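PDB 3AII: glutamate--tRNA ligase from Methanothermobacter thermautotrophicus, which probably attaches glutamate to tRNA in two steps, activating it with ATP to glutamyl-adenylate before transfer to the acceptor end, as a non-discriminating archaeal enzyme. Local coordinates for residues E200-S212 with K238-D250. Residues are numbered along the deposited sequence; the frame is centred on the assembly and turned at random.
Sequences ELKNRGEACHCRS and KTDLNHPNPAIRD. With ZN (zinc ion), chain D.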
loop_
_atom_site.group_PDB
_atom_site.type_symbol
_atom_site.label_atom_id
_atom_site.label_comp_id
_atom_site.label_asym_id
_atom_site.label_seq_id
_atom_site.Cartn_x
_atom_site.Cartn_y
_atom_site.Cartn_z
ATOM N N GLU A 200 -29.543 3.846 -26.862
ATOM C CA GLU A 200 -30.417 4.881 -27.402
ATOM C C GLU A 200 -31.816 4.789 -26.785
ATOM O O GLU A 200 -32.427 5.804 -26.443
ATOM C CB GLU A 200 -30.488 4.769 -28.925
ATOM C CG GLU A 200 -31.063 5.991 -29.617
ATOM C CD GLU A 200 -31.104 5.835 -31.124
ATOM O OE1 GLU A 200 -31.425 4.724 -31.598
ATOM O OE2 GLU A 200 -30.817 6.822 -31.834
ATOM N N LEU A 201 -32.315 3.566 -26.637
ATOM C CA LEU A 201 -33.621 3.341 -26.020
ATOM C C LEU A 201 -33.568 3.716 -24.549
ATOM O O LEU A 201 -34.422 4.454 -24.050
ATOM C CB LEU A 201 -34.044 1.879 -26.172
ATOM C CG LEU A 201 -34.432 1.406 -27.570
ATOM C CD1 LEU A 201 -34.661 -0.100 -27.583
ATOM C CD2 LEU A 201 -35.673 2.151 -28.066
ATOM N N LYS A 202 -32.550 3.204 -23.863
ATOM C CA LYS A 202 -32.367 3.430 -22.436
ATOM C C LYS A 202 -32.334 4.914 -22.081
ATOM O O LYS A 202 -32.957 5.339 -21.113
ATOM C CB LYS A 202 -31.060 2.777 -21.974
ATOM C CG LYS A 202 -30.867 2.761 -20.466
ATOM C CD LYS A 202 -29.442 2.352 -20.096
ATOM C CE LYS A 202 -28.457 3.498 -20.319
ATOM N NZ LYS A 202 -27.064 3.121 -19.949
ATOM N N ASN A 203 -31.592 5.697 -22.860
ATOM C CA ASN A 203 -31.422 7.122 -22.576
ATOM C C ASN A 203 -32.702 7.922 -22.761
ATOM O O ASN A 203 -32.822 9.039 -22.255
ATOM C CB ASN A 203 -30.302 7.723 -23.432
ATOM C CG ASN A 203 -28.925 7.308 -22.966
ATOM O OD1 ASN A 203 -28.001 7.174 -23.771
ATOM N ND2 ASN A 203 -28.776 7.096 -21.659
ATOM N N ARG A 204 -33.650 7.346 -23.494
ATOM C CA ARG A 204 -34.955 7.969 -23.694
ATOM C C ARG A 204 -36.034 7.292 -22.849
ATOM O O ARG A 204 -37.227 7.534 -23.046
ATOM C CB ARG A 204 -35.354 7.929 -25.171
ATOM C CG ARG A 204 -34.278 8.416 -26.129
ATOM C CD ARG A 204 -34.860 8.653 -27.515
ATOM N NE ARG A 204 -35.793 7.599 -27.903
ATOM C CZ ARG A 204 -35.444 6.491 -28.549
ATOM N NH1 ARG A 204 -36.362 5.587 -28.859
ATOM N NH2 ARG A 204 -34.177 6.286 -28.882
ATOM N N GLY A 205 -35.614 6.436 -21.920
ATOM C CA GLY A 205 -36.539 5.794 -21.000
ATOM C C GLY A 205 -37.450 4.761 -21.638
ATOM O O GLY A 205 -38.542 4.480 -21.136
ATOM N N GLU A 206 -37.004 4.185 -22.748
ATOM C CA GLU A 206 -37.814 3.230 -23.496
ATOM C C GLU A 206 -37.258 1.818 -23.348
ATOM O O GLU A 206 -36.042 1.620 -23.371
ATOM C CB GLU A 206 -37.855 3.633 -24.972
ATOM C CG GLU A 206 -38.658 2.717 -25.867
ATOM C CD GLU A 206 -38.920 3.336 -27.226
ATOM O OE1 GLU A 206 -38.517 4.502 -27.435
ATOM O OE2 GLU A 206 -39.531 2.663 -28.084
ATOM N N ALA A 207 -38.150 0.844 -23.192
ATOM C CA ALA A 207 -37.742 -0.544 -22.997
ATOM C C ALA A 207 -37.464 -1.252 -24.316
ATOM O O ALA A 207 -38.138 -1.013 -25.319
ATOM C CB ALA A 207 -38.797 -1.298 -22.209
ATOM N N CYS A 208 -36.463 -2.125 -24.310
ATOM C CA CYS A 208 -36.215 -2.984 -25.453
ATOM C C CYS A 208 -37.185 -4.151 -25.370
ATOM O O CYS A 208 -37.864 -4.338 -24.357
ATOM C CB CYS A 208 -34.765 -3.482 -25.473
ATOM S SG CYS A 208 -34.379 -4.708 -24.187
ATOM N N HIS A 209 -37.254 -4.932 -26.439
ATOM C CA HIS A 209 -38.137 -6.090 -26.478
ATOM C C HIS A 209 -37.791 -7.128 -25.408
ATOM O O HIS A 209 -38.674 -7.792 -24.870
ATOM C CB HIS A 209 -38.100 -6.727 -27.871
ATOM C CG HIS A 209 -38.755 -8.069 -27.940
ATOM N ND1 HIS A 209 -40.122 -8.233 -27.864
ATOM C CD2 HIS A 209 -38.233 -9.308 -28.082
ATOM C CE1 HIS A 209 -40.413 -9.519 -27.953
ATOM N NE2 HIS A 209 -39.286 -10.193 -28.083
ATOM N N CYS A 210 -36.502 -7.257 -25.100
ATOM C CA CYS A 210 -36.032 -8.297 -24.190
ATOM C C CYS A 210 -36.655 -8.118 -22.806
ATOM O O CYS A 210 -36.870 -9.088 -22.072
ATOM C CB CYS A 210 -34.505 -8.238 -24.064
ATOM S SG CYS A 210 -33.605 -8.125 -25.644
ATOM N N ARG A 211 -36.922 -6.867 -22.456
ATOM C CA ARG A 211 -37.409 -6.528 -21.124
ATOM C C ARG A 211 -38.810 -7.071 -20.870
ATOM O O ARG A 211 -39.251 -7.134 -19.724
ATOM C CB ARG A 211 -37.400 -5.013 -20.925
ATOM C CG ARG A 211 -37.279 -4.582 -19.472
ATOM C CD ARG A 211 -37.452 -3.080 -19.339
ATOM N NE ARG A 211 -36.814 -2.540 -18.138
ATOM C CZ ARG A 211 -37.439 -2.300 -16.988
ATOM N NH1 ARG A 211 -38.737 -2.556 -16.861
ATOM N NH2 ARG A 211 -36.763 -1.797 -15.963
ATOM N N SER A 212 -39.503 -7.468 -21.937
ATOM C CA SER A 212 -40.872 -7.965 -21.810
ATOM C C SER A 212 -40.963 -9.489 -21.777
ATOM O O SER A 212 -42.053 -10.043 -21.602
ATOM C CB SER A 212 -41.749 -7.425 -22.951
ATOM O OG SER A 212 -41.379 -8.002 -24.194
ATOM N N LYS A 238 -33.404 -5.369 -13.872
ATOM C CA LYS A 238 -34.466 -4.402 -14.120
ATOM C C LYS A 238 -34.448 -3.367 -13.009
ATOM O O LYS A 238 -34.615 -3.708 -11.841
ATOM C CB LYS A 238 -35.831 -5.096 -14.189
ATOM C CG LYS A 238 -35.973 -6.069 -15.356
ATOM C CD LYS A 238 -37.389 -6.647 -15.465
ATOM C CE LYS A 238 -37.459 -7.653 -16.607
ATOM N NZ LYS A 238 -38.849 -8.175 -16.879
ATOM N N THR A 239 -34.220 -2.105 -13.366
ATOM C CA THR A 239 -34.282 -1.028 -12.387
ATOM C C THR A 239 -35.369 -0.043 -12.797
ATOM O O THR A 239 -36.532 -0.411 -12.858
ATOM C CB THR A 239 -32.924 -0.339 -12.196
ATOM O OG1 THR A 239 -32.534 0.322 -13.405
ATOM C CG2 THR A 239 -31.869 -1.387 -11.830
ATOM N N ASP A 240 -34.982 1.195 -13.070
ATOM C CA ASP A 240 -35.915 2.231 -13.498
ATOM C C ASP A 240 -35.355 2.831 -14.773
ATOM O O ASP A 240 -34.288 3.435 -14.751
ATOM C CB ASP A 240 -36.031 3.303 -12.411
ATOM C CG ASP A 240 -36.715 4.572 -12.898
ATOM O OD1 ASP A 240 -37.351 4.546 -13.970
ATOM O OD2 ASP A 240 -36.617 5.604 -12.199
ATOM N N LEU A 241 -36.057 2.651 -15.891
ATOM C CA LEU A 241 -35.555 3.175 -17.160
ATOM C C LEU A 241 -35.596 4.701 -17.203
ATOM O O LEU A 241 -35.013 5.319 -18.091
ATOM C CB LEU A 241 -36.309 2.591 -18.353
ATOM C CG LEU A 241 -36.043 1.130 -18.715
ATOM C CD1 LEU A 241 -36.811 0.766 -19.970
ATOM C CD2 LEU A 241 -34.558 0.872 -18.903
ATOM N N ASN A 242 -36.279 5.304 -16.239
ATOM C CA ASN A 242 -36.331 6.757 -16.160
ATOM C C ASN A 242 -35.496 7.334 -15.025
ATOM O O ASN A 242 -35.694 8.481 -14.624
ATOM C CB ASN A 242 -37.780 7.231 -16.053
ATOM C CG ASN A 242 -38.538 7.038 -17.342
ATOM O OD1 ASN A 242 -39.368 6.138 -17.463
ATOM N ND2 ASN A 242 -38.238 7.873 -18.326
ATOM N N HIS A 243 -34.562 6.541 -14.511
ATOM C CA HIS A 243 -33.716 6.984 -13.412
ATOM C C HIS A 243 -32.929 8.234 -13.802
ATOM O O HIS A 243 -32.361 8.300 -14.892
ATOM C CB HIS A 243 -32.744 5.879 -12.991
ATOM C CG HIS A 243 -32.201 6.049 -11.608
ATOM N ND1 HIS A 243 -31.284 7.028 -11.283
ATOM C CD2 HIS A 243 -32.445 5.367 -10.463
ATOM C CE1 HIS A 243 -30.992 6.942 -9.996
ATOM N NE2 HIS A 243 -31.683 5.943 -9.476
ATOM N N PRO A 244 -32.887 9.228 -12.902
ATOM C CA PRO A 244 -32.104 10.450 -13.105
ATOM C C PRO A 244 -30.663 10.159 -13.525
ATOM O O PRO A 244 -30.086 10.911 -14.309
ATOM C CB PRO A 244 -32.130 11.110 -11.724
ATOM C CG PRO A 244 -33.408 10.654 -11.120
ATOM C CD PRO A 244 -33.642 9.256 -11.635
ATOM N N ASN A 245 -30.086 9.080 -13.004
ATOM C CA ASN A 245 -28.734 8.673 -13.377
ATOM C C ASN A 245 -28.752 7.537 -14.403
ATOM O O ASN A 245 -29.046 6.389 -14.069
ATOM C CB ASN A 245 -27.944 8.262 -12.132
ATOM C CG ASN A 245 -26.501 7.886 -12.441
ATOM O OD1 ASN A 245 -26.095 7.821 -13.599
ATOM N ND2 ASN A 245 -25.727 7.621 -11.397
ATOM N N PRO A 246 -28.419 7.853 -15.659
ATOM C CA PRO A 246 -28.526 6.906 -16.777
ATOM C C PRO A 246 -27.756 5.605 -16.544
ATOM O O PRO A 246 -28.155 4.562 -17.067
ATOM C CB PRO A 246 -27.911 7.679 -17.951
ATOM C CG PRO A 246 -27.036 8.719 -17.313
ATOM C CD PRO A 246 -27.755 9.108 -16.057
ATOM N N ALA A 247 -26.672 5.669 -15.777
ATOM C CA ALA A 247 -25.839 4.495 -15.527
ATOM C C ALA A 247 -26.564 3.445 -14.692
ATOM O O ALA A 247 -26.260 2.254 -14.772
ATOM C CB ALA A 247 -24.544 4.895 -14.852
ATOM N N ILE A 248 -27.519 3.891 -13.885
ATOM C CA ILE A 248 -28.257 2.982 -13.015
ATOM C C ILE A 248 -29.389 2.270 -13.771
ATOM O O ILE A 248 -29.940 1.261 -13.305
ATOM C CB ILE A 248 -28.776 3.735 -11.770
ATOM C CG1 ILE A 248 -27.589 4.308 -10.985
ATOM C CG2 ILE A 248 -29.613 2.822 -10.888
ATOM C CD1 ILE A 248 -27.997 5.127 -9.789
ATOM N N ARG A 249 -29.718 2.783 -14.953
ATOM C CA ARG A 249 -30.785 2.223 -15.777
ATOM C C ARG A 249 -30.453 0.829 -16.324
ATOM O O ARG A 249 -29.534 0.668 -17.124
ATOM C CB ARG A 249 -31.115 3.170 -16.933
ATOM C CG ARG A 249 -31.717 4.496 -16.484
ATOM C CD ARG A 249 -31.975 5.409 -17.674
ATOM N NE ARG A 249 -32.361 6.747 -17.238
ATOM C CZ ARG A 249 -32.788 7.705 -18.054
ATOM N NH1 ARG A 249 -32.887 7.474 -19.357
ATOM N NH2 ARG A 249 -33.119 8.893 -17.564
ATOM N N ASP A 250 -31.207 -0.170 -15.872
ATOM C CA ASP A 250 -31.011 -1.573 -16.267
ATOM C C ASP A 250 -29.546 -1.993 -16.449
ATOM O O ASP A 250 -29.132 -2.421 -17.530
ATOM C CB ASP A 250 -31.821 -1.913 -17.521
ATOM C CG ASP A 250 -33.325 -1.958 -17.255
ATOM O OD1 ASP A 250 -33.762 -1.462 -16.193
ATOM O OD2 ASP A 250 -34.057 -2.503 -18.098
HETATM ZN ZN ZN D . -32.662 -5.970 -25.348
HETATM O O HOH W 1 -27.085 1.139 -17.783
HETATM O O HOH W 2 -37.876 -9.802 -19.403
#
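Arg-211 meets Asp-250 side-on in a two-pronged salt bridge, guanidinium and carboxylate only 11° from coplanar. Arg-211 NE reaches Asp-250 OD2 at 2.8 Å and Arg-211 NH2 reaches Asp-250 OD1 at 3.0 Å, both on syn lone pairs. CG of Arg-211 stands anti to the backbone N (chi1 -154°) and the chain runs extended to NE, carrying the guanidinium between CB of Lys-238 over one face and CG of Leu-241 over the other. Asp-250 is itself fixed by Thr-239 N on OD1 and Tyr-189 on OD2. A leucine in place of Arg-211 would probably leave this buried carboxylate without its countercharge. Lys-238 NZ donates a hydrogen bond to Arg-211 O (3.1 Å), while Leu-241 presses CD1 tightly on Ala-207 CA at 3.4 Å. At the far end, CB of Arg-249 packs on CG of Lys-202 (3.6 Å) as the two side chains cross at a slant, and Arg-249 NH1 donates to Lys-202 O (2.8 Å), an oxygen that also accepts from Gly-205 N; NE and NH2 of Arg-249 both donate to His-243 O. The contact thus packs the loop between strands 234-237 and 252-256 against the Schellman-ended helix 195-203 and against Ala-207 and Arg-211, which flank Cys-208 and Cys-210 of the four-cysteine zinc site completed by Cys-191 and Cys-193.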